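Local coordinates for protein minor fimbrium subunit Mfa5 (PDB 6TO1) that serves as an accessory subunit of the minor fimbriae, filamentous pili that mediate biofilm formation and adhesion to host cells and to other oral bacteria, at residues 596-601 against 637-642; 534-539 against 564-569; 609-614 against 641-646. All blocks are in the same frame, centred on the assembly; numbering follows the deposited sequence.

Interaction 1 of 3, residues 596-601 against 637-642; sequences VPPTNT and AYFAYK
Pro-598 and Phe-639 mark the nearest passage of the two backbones, their CA atoms 6.7 Å apart, which is too wide for strand pairing and identifies 596-601 as a loop laid over the side chains of strand 637-642. Pro-598 sits on the Phe-639 ring as a CH-pi contact: its CB lies 3.8 Å from the ring centroid and 12° off the normal, centred on the face. The proline ring extends from there toward the far end of the phenylalanine, with Pro-598 N 3.4 Å from Phe-639 CZ. Phe-639 CG stands anti to its own carbonyl carbon (chi1 -63°); one ring face meets Pro-598, and Val-596 O lies at the edge, in the ring plane. Val-596 adds an apolar contact through CG1, 4.1 Å from Phe-639 CZ, the two side chains crossing at about a right angle. The strand belongs to the mixed beta sheet of the last modelled domain, in which 634-643 runs parallel to 530-539 on one flank and antiparallel to 610-614 on the other; the loop joins strands 592-596 and 602-604 and packs on the side chains of that sheet. Farther along, the hydroxyl of Tyr-641 donates to Asn-600 O at 2.8 Å. The hydroxyl approaches almost in line with the carbonyl (C=O...O angle 168°), and the acceptor lies at the edge of the tyrosine ring, in its plane. Pro-598 CB also touches Tyr-641 OH, at 3.5 Å, so this one methylene contacts both aromatic residues. Within the loop, Thr-599 OG1 donates to Asn-600 OD1 at 2.8 Å. Asn-600 OD1 also accepts from Gln-564 NE2, while Asn-600 ND2 bonds Val-602 O.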
loop_
_atom_site.group_PDB
_atom_site.type_symbol
_atom_site.label_atom_id
_atom_site.label_comp_id
_atom_site.label_asym_id
_atom_site.label_seq_id
_atom_site.Cartn_x
_atom_site.Cartn_y
_atom_site.Cartn_z
ATOM N N VAL A 596 22.187 17.022 -53.638
ATOM C CA VAL A 596 23.289 16.183 -53.182
ATOM C C VAL A 596 24.249 15.964 -54.346
ATOM O O VAL A 596 23.853 15.371 -55.359
ATOM C CB VAL A 596 22.796 14.838 -52.629
ATOM C CG1 VAL A 596 23.959 14.022 -52.186
ATOM C CG2 VAL A 596 21.823 15.121 -51.492
ATOM N N PRO A 597 25.507 16.384 -54.230
ATOM C CA PRO A 597 26.481 16.089 -55.278
ATOM C C PRO A 597 27.372 14.933 -54.870
ATOM O O PRO A 597 27.559 14.664 -53.675
ATOM C CB PRO A 597 27.277 17.400 -55.365
ATOM C CG PRO A 597 27.427 17.765 -53.892
ATOM C CD PRO A 597 26.125 17.237 -53.192
ATOM N N PRO A 598 27.977 14.236 -55.830
ATOM C CA PRO A 598 29.022 13.272 -55.470
ATOM C C PRO A 598 30.252 14.001 -54.933
ATOM O O PRO A 598 30.523 15.153 -55.282
ATOM C CB PRO A 598 29.323 12.555 -56.794
ATOM C CG PRO A 598 29.001 13.580 -57.844
ATOM C CD PRO A 598 27.880 14.461 -57.293
ATOM N N THR A 599 30.993 13.333 -54.056
ATOM C CA THR A 599 32.222 13.949 -53.567
ATOM C C THR A 599 33.231 14.137 -54.694
ATOM O O THR A 599 34.030 15.073 -54.657
ATOM C CB THR A 599 32.841 13.131 -52.444
ATOM O OG1 THR A 599 33.058 11.784 -52.861
ATOM C CG2 THR A 599 31.905 13.142 -51.268
ATOM N N ASN A 600 33.212 13.270 -55.697
ATOM C CA ASN A 600 34.114 13.443 -56.827
ATOM C C ASN A 600 33.458 12.903 -58.082
ATOM O O ASN A 600 32.584 12.046 -58.021
ATOM C CB ASN A 600 35.453 12.739 -56.629
ATOM C CG ASN A 600 35.314 11.396 -55.989
ATOM O OD1 ASN A 600 34.417 11.166 -55.180
ATOM N ND2 ASN A 600 36.209 10.495 -56.326
ATOM N N THR A 601 33.910 13.399 -59.234
ATOM C CA THR A 601 33.368 12.965 -60.519
ATOM C C THR A 601 34.309 12.046 -61.281
ATOM O O THR A 601 33.922 11.519 -62.331
ATOM C CB THR A 601 33.047 14.195 -61.374
ATOM O OG1 THR A 601 34.220 15.017 -61.444
ATOM C CG2 THR A 601 31.921 14.968 -60.747
ATOM N N ALA A 637 21.740 8.198 -52.242
ATOM C CA ALA A 637 22.093 8.595 -53.602
ATOM C C ALA A 637 23.003 7.538 -54.196
ATOM O O ALA A 637 23.920 7.038 -53.522
ATOM C CB ALA A 637 22.802 9.944 -53.621
ATOM N N TYR A 638 22.739 7.195 -55.460
ATOM C CA TYR A 638 23.544 6.240 -56.216
ATOM C C TYR A 638 24.179 6.995 -57.382
ATOM O O TYR A 638 23.517 7.286 -58.376
ATOM C CB TYR A 638 22.707 5.079 -56.700
ATOM C CG TYR A 638 22.360 4.182 -55.533
ATOM C CD1 TYR A 638 23.245 3.211 -55.117
ATOM C CD2 TYR A 638 21.184 4.357 -54.820
ATOM C CE1 TYR A 638 22.970 2.392 -54.041
ATOM C CE2 TYR A 638 20.892 3.528 -53.738
ATOM C CZ TYR A 638 21.808 2.548 -53.361
ATOM O OH TYR A 638 21.588 1.705 -52.281
ATOM N N PHE A 639 25.456 7.311 -57.242
ATOM C CA PHE A 639 26.213 7.946 -58.314
ATOM C C PHE A 639 26.881 6.860 -59.145
ATOM O O PHE A 639 27.610 6.040 -58.609
ATOM C CB PHE A 639 27.200 8.923 -57.688
ATOM C CG PHE A 639 26.540 10.037 -56.944
ATOM C CD1 PHE A 639 25.742 10.945 -57.602
ATOM C CD2 PHE A 639 26.696 10.169 -55.551
ATOM C CE1 PHE A 639 25.131 11.987 -56.925
ATOM C CE2 PHE A 639 26.096 11.215 -54.875
ATOM C CZ PHE A 639 25.308 12.122 -55.549
ATOM N N ALA A 640 26.616 6.869 -60.456
ATOM C CA ALA A 640 27.094 5.868 -61.395
ATOM C C ALA A 640 28.371 6.332 -62.082
ATOM O O ALA A 640 28.541 7.517 -62.383
ATOM C CB ALA A 640 26.029 5.590 -62.461
ATOM N N TYR A 641 29.270 5.391 -62.296
ATOM C CA TYR A 641 30.544 5.628 -62.959
ATOM C C TYR A 641 30.787 4.513 -63.958
ATOM O O TYR A 641 30.479 3.350 -63.668
ATOM C CB TYR A 641 31.714 5.658 -61.953
ATOM C CG TYR A 641 31.566 6.769 -60.969
ATOM C CD1 TYR A 641 32.340 7.918 -61.047
ATOM C CD2 TYR A 641 30.652 6.663 -59.937
ATOM C CE1 TYR A 641 32.168 8.947 -60.155
ATOM C CE2 TYR A 641 30.472 7.670 -59.056
ATOM C CZ TYR A 641 31.214 8.805 -59.147
ATOM O OH TYR A 641 30.967 9.787 -58.226
ATOM N N LYS A 642 31.379 4.852 -65.105
ATOM C CA LYS A 642 31.853 3.841 -66.030
ATOM C C LYS A 642 33.352 3.961 -66.263
ATOM O O LYS A 642 33.972 5.017 -66.087
ATOM C CB LYS A 642 31.109 3.889 -67.382
ATOM C CG LYS A 642 31.307 5.139 -68.183
ATOM C CD LYS A 642 30.509 5.052 -69.515
ATOM C CE LYS A 642 30.750 6.291 -70.380
ATOM N NZ LYS A 642 30.034 6.214 -71.699
#

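Interaction 2 of 3, residues 534-539 against 564-569; sequences KRHYVL and QSQDFF
Arg-535 and Asp-567 form the hydrogen-bonded antiparallel pair that fixes strand 565-568 beside strand 534-539 in the mixed sheet of the C-terminal modelled domain; the short strand axes run at 155° to each other. Two backbone bonds make the pair: Arg-535 N to Asp-567 O, 2.8 Å and nearly straight, and Asp-567 N to Arg-535 O. Past Gln-566 the regular pairing gives way where the chain turns a corner at Gln-564. There a water bridges the two backbones, accepting from Tyr-537 N and donating to Gln-564 O, each at 2.8 Å.

Charge reinforces the same pair. Arg-535 NE donates to Asp-567 OD1 at 2.8 Å, a salt bridge met on the syn side of the carboxylate but 30° out of its plane. Asp-567 CG stands between its backbone N and carbonyl carbon (chi1 62°), on the side of Arg-535. Arg-535 NH2 adds a weak bond to Phe-568 O, and Arg-535 NH1 reaches outside the pair to Pro-597 O. Phe-569 CB lies over one guanidinium face, 3.9 Å from Arg-535 NE.

The remaining contacts are packing and CH-pi. On the face that carries Lys-534 and Phe-568, the two side chains lie side by side, with Lys-534 CG 3.6 Å from Phe-568 CE2; the lysine's NZ goes on to a salt bridge with Asp-476. Gln-566 CG makes an off-centre CH-pi contact with the His-536 ring, whose NE2 is bonded to Asn-636 OD1 and which also stacks with Tyr-638. The amide nitrogen of Gln-564, bonded to Asn-600 OD1, lies over the centre of the Tyr-537 ring, Gln-564 NE2 coming within 3.5 Å of Tyr-537 CG.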
loop_
_atom_site.group_PDB
_atom_site.type_symbol
_atom_site.label_atom_id
_atom_site.label_comp_id
_atom_site.label_asym_id
_atom_site.label_seq_id
_atom_site.Cartn_x
_atom_site.Cartn_y
_atom_site.Cartn_z
ATOM N N LYS A 534 23.041 9.017 -47.443
ATOM C CA LYS A 534 24.200 8.243 -47.816
ATOM C C LYS A 534 24.438 8.445 -49.312
ATOM O O LYS A 534 23.484 8.497 -50.094
ATOM C CB LYS A 534 23.978 6.770 -47.524
ATOM C CG LYS A 534 23.735 6.478 -46.055
ATOM C CD LYS A 534 23.741 4.989 -45.802
ATOM C CE LYS A 534 22.366 4.471 -45.387
ATOM N NZ LYS A 534 22.469 3.057 -44.875
ATOM N N ARG A 535 25.706 8.584 -49.686
ATOM C CA ARG A 535 26.122 8.665 -51.085
ATOM C C ARG A 535 26.886 7.397 -51.433
ATOM O O ARG A 535 27.831 7.022 -50.729
ATOM C CB ARG A 535 26.982 9.911 -51.298
ATOM C CG ARG A 535 26.210 11.192 -51.025
ATOM C CD ARG A 535 27.029 12.437 -51.399
ATOM N NE ARG A 535 28.051 12.710 -50.393
ATOM C CZ ARG A 535 28.682 13.868 -50.257
ATOM N NH1 ARG A 535 28.430 14.873 -51.092
ATOM N NH2 ARG A 535 29.562 14.025 -49.282
ATOM N N HIS A 536 26.443 6.712 -52.482
ATOM C CA HIS A 536 27.067 5.484 -52.942
ATOM C C HIS A 536 27.672 5.728 -54.324
ATOM O O HIS A 536 27.161 6.541 -55.096
ATOM C CB HIS A 536 26.065 4.341 -53.047
ATOM C CG HIS A 536 25.230 4.145 -51.819
ATOM N ND1 HIS A 536 25.557 3.230 -50.838
ATOM C CD2 HIS A 536 24.074 4.732 -51.425
ATOM C CE1 HIS A 536 24.632 3.260 -49.889
ATOM N NE2 HIS A 536 23.729 4.175 -50.212
ATOM N N TYR A 537 28.750 5.012 -54.618
ATOM C CA TYR A 537 29.552 5.215 -55.830
ATOM C C TYR A 537 29.716 3.865 -56.514
ATOM O O TYR A 537 30.518 3.029 -56.084
ATOM C CB TYR A 537 30.889 5.845 -55.463
ATOM C CG TYR A 537 30.725 7.126 -54.673
ATOM C CD1 TYR A 537 30.565 8.335 -55.315
ATOM C CD2 TYR A 537 30.646 7.113 -53.259
ATOM C CE1 TYR A 537 30.372 9.484 -54.630
ATOM C CE2 TYR A 537 30.477 8.283 -52.555
ATOM C CZ TYR A 537 30.338 9.469 -53.244
ATOM O OH TYR A 537 30.144 10.671 -52.604
ATOM N N VAL A 538 28.941 3.649 -57.575
ATOM C CA VAL A 538 28.787 2.319 -58.140
ATOM C C VAL A 538 29.064 2.294 -59.639
ATOM O O VAL A 538 28.998 3.306 -60.337
ATOM C CB VAL A 538 27.367 1.753 -57.857
ATOM C CG1 VAL A 538 27.138 1.633 -56.328
ATOM C CG2 VAL A 538 26.304 2.604 -58.493
ATOM N N LEU A 539 29.272 1.083 -60.132
ATOM C CA LEU A 539 29.757 0.812 -61.473
ATOM C C LEU A 539 28.605 0.498 -62.415
ATOM O O LEU A 539 27.717 -0.290 -62.078
ATOM C CB LEU A 539 30.734 -0.365 -61.426
ATOM C CG LEU A 539 31.367 -0.854 -62.740
ATOM C CD1 LEU A 539 32.219 0.287 -63.277
ATOM C CD2 LEU A 539 32.189 -2.111 -62.572
ATOM N N GLN A 564 33.988 3.079 -54.528
ATOM C CA GLN A 564 34.519 4.043 -53.584
ATOM C C GLN A 564 33.650 3.949 -52.336
ATOM O O GLN A 564 32.434 3.766 -52.443
ATOM C CB GLN A 564 34.475 5.430 -54.196
ATOM C CG GLN A 564 34.830 6.542 -53.290
ATOM C CD GLN A 564 34.925 7.834 -54.054
ATOM O OE1 GLN A 564 35.952 8.137 -54.647
ATOM N NE2 GLN A 564 33.854 8.599 -54.055
ATOM N N SER A 565 34.266 4.084 -51.161
ATOM C CA SER A 565 33.515 3.931 -49.918
ATOM C C SER A 565 32.311 4.862 -49.863
ATOM O O SER A 565 32.393 6.053 -50.189
ATOM C CB SER A 565 34.423 4.215 -48.718
ATOM O OG SER A 565 35.478 3.279 -48.647
ATOM N N GLN A 566 31.181 4.318 -49.422
ATOM C CA GLN A 566 30.021 5.152 -49.157
ATOM C C GLN A 566 30.398 6.253 -48.174
ATOM O O GLN A 566 31.260 6.070 -47.312
ATOM C CB GLN A 566 28.885 4.279 -48.623
ATOM C CG GLN A 566 27.674 5.035 -48.170
ATOM C CD GLN A 566 27.504 4.968 -46.664
ATOM O OE1 GLN A 566 27.433 3.889 -46.076
ATOM N NE2 GLN A 566 27.440 6.128 -46.032
ATOM N N ASP A 567 29.805 7.433 -48.351
ATOM C CA ASP A 567 30.005 8.524 -47.405
ATOM C C ASP A 567 28.662 9.193 -47.136
ATOM O O ASP A 567 27.637 8.841 -47.726
ATOM C CB ASP A 567 31.064 9.538 -47.881
ATOM C CG ASP A 567 30.699 10.256 -49.188
ATOM O OD1 ASP A 567 29.519 10.479 -49.472
ATOM O OD2 ASP A 567 31.621 10.635 -49.931
ATOM N N PHE A 568 28.664 10.163 -46.232
ATOM C CA PHE A 568 27.462 10.879 -45.860
ATOM C C PHE A 568 27.513 12.305 -46.369
ATOM O O PHE A 568 28.591 12.897 -46.498
ATOM C CB PHE A 568 27.276 10.897 -44.341
ATOM C CG PHE A 568 26.962 9.564 -43.773
ATOM C CD1 PHE A 568 27.968 8.746 -43.307
ATOM C CD2 PHE A 568 25.653 9.104 -43.720
ATOM C CE1 PHE A 568 27.694 7.502 -42.782
ATOM C CE2 PHE A 568 25.378 7.844 -43.189
ATOM C CZ PHE A 568 26.404 7.049 -42.718
ATOM N N PHE A 569 26.327 12.843 -46.628
ATOM C CA PHE A 569 26.123 14.207 -47.085
ATOM C C PHE A 569 25.576 15.046 -45.947
ATOM O O PHE A 569 24.616 14.645 -45.282
ATOM C CB PHE A 569 25.141 14.251 -48.262
ATOM C CG PHE A 569 24.576 15.628 -48.548
ATOM C CD1 PHE A 569 25.276 16.539 -49.326
ATOM C CD2 PHE A 569 23.333 16.000 -48.052
ATOM C CE1 PHE A 569 24.755 17.800 -49.592
ATOM C CE2 PHE A 569 22.810 17.258 -48.301
ATOM C CZ PHE A 569 23.517 18.161 -49.084
HETATM O O HOH W 1 29.621 3.661 -52.267
#

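Interaction 3 of 3, residues 609-614 against 641-646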
loop_
_atom_site.group_PDB
_atom_site.type_symbol
_atom_site.label_atom_id
_atom_site.label_comp_id
_atom_site.label_asym_id
_atom_site.label_seq_id
_atom_site.Cartn_x
_atom_site.Cartn_y
_atom_site.Cartn_z
ATOM N N LYS A 609 42.821 1.614 -62.426
ATOM C CA LYS A 609 41.704 1.883 -63.318
ATOM C C LYS A 609 41.016 3.177 -62.925
ATOM O O LYS A 609 40.987 3.564 -61.756
ATOM C CB LYS A 609 40.698 0.735 -63.280
ATOM C CG LYS A 609 41.063 -0.446 -64.150
ATOM C CD LYS A 609 40.437 -1.721 -63.597
ATOM C CE LYS A 609 40.873 -2.963 -64.367
ATOM N NZ LYS A 609 39.759 -3.486 -65.209
ATOM N N ARG A 610 40.481 3.872 -63.930
ATOM C CA ARG A 610 39.832 5.154 -63.721
ATOM C C ARG A 610 38.401 5.109 -64.234
ATOM O O ARG A 610 38.122 4.510 -65.280
ATOM C CB ARG A 610 40.591 6.282 -64.411
ATOM C CG ARG A 610 40.015 7.632 -64.130
ATOM C CD ARG A 610 40.951 8.729 -64.577
ATOM N NE ARG A 610 42.122 8.805 -63.703
ATOM C CZ ARG A 610 43.374 8.874 -64.131
ATOM N NH1 ARG A 610 43.640 8.879 -65.428
ATOM N NH2 ARG A 610 44.364 8.935 -63.252
ATOM N N TYR A 611 37.503 5.758 -63.483
ATOM C CA TYR A 611 36.062 5.714 -63.716
ATOM C C TYR A 611 35.518 7.127 -63.732
ATOM O O TYR A 611 35.886 7.955 -62.886
ATOM C CB TYR A 611 35.359 4.876 -62.617
ATOM C CG TYR A 611 35.853 3.466 -62.588
ATOM C CD1 TYR A 611 35.209 2.467 -63.299
ATOM C CD2 TYR A 611 37.019 3.139 -61.914
ATOM C CE1 TYR A 611 35.703 1.190 -63.315
ATOM C CE2 TYR A 611 37.503 1.858 -61.917
ATOM C CZ TYR A 611 36.849 0.904 -62.619
ATOM O OH TYR A 611 37.333 -0.363 -62.617
ATOM N N ARG A 612 34.621 7.411 -64.678
ATOM C CA ARG A 612 34.085 8.750 -64.788
ATOM C C ARG A 612 32.589 8.748 -64.537
ATOM O O ARG A 612 31.875 7.817 -64.935
ATOM C CB ARG A 612 34.357 9.402 -66.148
ATOM C CG ARG A 612 33.615 8.820 -67.339
ATOM C CD ARG A 612 32.540 9.799 -67.763
ATOM N NE ARG A 612 31.906 9.480 -69.036
ATOM C CZ ARG A 612 30.803 10.070 -69.476
ATOM N NH1 ARG A 612 30.203 10.993 -68.724
ATOM N NH2 ARG A 612 30.294 9.733 -70.660
ATOM N N PHE A 613 32.137 9.822 -63.910
ATOM C CA PHE A 613 30.741 9.970 -63.521
ATOM C C PHE A 613 29.833 10.035 -64.737
ATOM O O PHE A 613 30.104 10.746 -65.712
ATOM C CB PHE A 613 30.574 11.239 -62.671
ATOM C CG PHE A 613 29.155 11.513 -62.256
ATOM C CD1 PHE A 613 28.611 10.827 -61.181
ATOM C CD2 PHE A 613 28.351 12.399 -62.947
ATOM C CE1 PHE A 613 27.303 11.035 -60.806
ATOM C CE2 PHE A 613 27.023 12.614 -62.566
ATOM C CZ PHE A 613 26.510 11.925 -61.471
ATOM N N VAL A 614 28.702 9.335 -64.647
ATOM C CA VAL A 614 27.701 9.326 -65.702
ATOM C C VAL A 614 26.321 9.396 -65.064
ATOM O O VAL A 614 26.119 9.006 -63.914
ATOM C CB VAL A 614 27.788 8.078 -66.604
ATOM C CG1 VAL A 614 29.010 8.143 -67.502
ATOM C CG2 VAL A 614 27.820 6.784 -65.781
ATOM N N TYR A 641 29.270 5.391 -62.296
ATOM C CA TYR A 641 30.544 5.628 -62.959
ATOM C C TYR A 641 30.787 4.513 -63.958
ATOM O O TYR A 641 30.479 3.350 -63.668
ATOM C CB TYR A 641 31.714 5.658 -61.953
ATOM C CG TYR A 641 31.566 6.769 -60.969
ATOM C CD1 TYR A 641 32.340 7.918 -61.047
ATOM C CD2 TYR A 641 30.652 6.663 -59.937
ATOM C CE1 TYR A 641 32.168 8.947 -60.155
ATOM C CE2 TYR A 641 30.472 7.670 -59.056
ATOM C CZ TYR A 641 31.214 8.805 -59.147
ATOM O OH TYR A 641 30.967 9.787 -58.226
ATOM N N LYS A 642 31.379 4.852 -65.105
ATOM C CA LYS A 642 31.853 3.841 -66.030
ATOM C C LYS A 642 33.352 3.961 -66.263
ATOM O O LYS A 642 33.972 5.017 -66.087
ATOM C CB LYS A 642 31.109 3.889 -67.382
ATOM C CG LYS A 642 31.307 5.139 -68.183
ATOM C CD LYS A 642 30.509 5.052 -69.515
ATOM C CE LYS A 642 30.750 6.291 -70.380
ATOM N NZ LYS A 642 30.034 6.214 -71.699
ATOM N N LEU A 643 33.920 2.835 -66.674
ATOM C CA LEU A 643 35.345 2.740 -66.936
ATOM C C LEU A 643 35.762 3.697 -68.044
ATOM O O LEU A 643 35.101 3.784 -69.092
ATOM C CB LEU A 643 35.664 1.290 -67.308
ATOM C CG LEU A 643 37.111 0.930 -67.611
ATOM C CD1 LEU A 643 37.946 1.021 -66.372
ATOM C CD2 LEU A 643 37.205 -0.475 -68.239
ATOM N N LEU A 644 36.832 4.452 -67.773
ATOM C CA LEU A 644 37.542 5.194 -68.807
ATOM C C LEU A 644 38.543 4.273 -69.478
ATOM O O LEU A 644 39.516 3.852 -68.842
ATOM C CB LEU A 644 38.302 6.368 -68.217
ATOM C CG LEU A 644 37.610 7.696 -68.020
ATOM C CD1 LEU A 644 38.575 8.678 -67.363
ATOM C CD2 LEU A 644 37.093 8.245 -69.339
ATOM N N ASN A 645 38.353 3.996 -70.765
ATOM C CA ASN A 645 39.287 3.142 -71.491
ATOM C C ASN A 645 40.327 4.005 -72.194
ATOM O O ASN A 645 39.973 4.884 -72.972
ATOM C CB ASN A 645 38.555 2.274 -72.519
ATOM C CG ASN A 645 37.622 1.270 -71.876
ATOM O OD1 ASN A 645 38.041 0.450 -71.047
ATOM N ND2 ASN A 645 36.344 1.329 -72.247
ATOM N N TYR A 646 41.598 3.756 -71.920
ATOM C CA TYR A 646 42.687 4.474 -72.566
ATOM C C TYR A 646 43.239 3.714 -73.765
ATOM O O TYR A 646 44.214 4.158 -74.383
ATOM C CB TYR A 646 43.761 4.747 -71.532
ATOM C CG TYR A 646 43.309 5.804 -70.525
ATOM C CD1 TYR A 646 43.255 7.139 -70.879
ATOM C CD2 TYR A 646 42.935 5.458 -69.233
ATOM C CE1 TYR A 646 42.860 8.114 -69.972
ATOM C CE2 TYR A 646 42.530 6.434 -68.309
ATOM C CZ TYR A 646 42.495 7.753 -68.682
ATOM O OH TYR A 646 42.111 8.742 -67.796
HETATM O O HOH W 2 41.099 3.079 -66.695
#
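Lys-609 touches Leu-643 CD1 lightly through CG. Next, Arg-610 accepts from Leu-644 N at its carbonyl O (2.8 Å), while a water joins Arg-610 N to Leu-644 O. Its guanidinium NH1 donates to Tyr-646 OH at 2.8 Å with the hydroxyl in the guanidinium plane, the phenol ring being turned 87° against that plane; NE bonds Thr-604 OG1 instead. Tyr-611 lies across from Leu-643 in a non-hydrogen-bonded pair, its CE1 3.8 Å from Leu-643 CD1. Arg-612 forms the hydrogen-bonded pair with Lys-642: Arg-612 N lies 2.9 Å from Lys-642 O, and Lys-642 N returns a bond to the arginine carbonyl. Their side chains run side by side despite like charge: Arg-612 NH2 and Lys-642 NZ are only 3.7 Å apart. Arg-612 NH1 donates to Phe-613 O. Phe-613 turns its edge onto the face of Tyr-641, a T-shaped stack with centroids 5.6 Å apart and planes at 74°. Val-614 CG1 lies over the centre of the Arg-612 guanidinium and 3.8 Å from Lys-642 CE. Alternating hydrogen-bonded and non-hydrogen-bonded pairs of this kind define an antiparallel strand pair, here within the domain's mixed beta sheet.

How the interactions relate
Strand 634-643 takes part in interactions 1 and 3 and lies beside strand 530-539 of interaction 2. Interactions 1 and 2, with centres 7 Å apart, meet where Ala-637 O lies 2.7 Å from His-536 N and where Pro-597 O of the loop lies 2.7 Å from Arg-535 NH1. Interactions 1 and 3 share Tyr-641 and Lys-642 and have centres 12 Å apart; Thr-601 O is 2.9 Å from Phe-613 N, so the loop's end joins strand 610-614. Interactions 2 and 3, about 16 Å apart between centres, connect through Val-538 O and Tyr-641 N (2.9 Å). None includes a magnesium- or calcium-binding residue, and their centres lie about 60 to 75 Å from that of the chain.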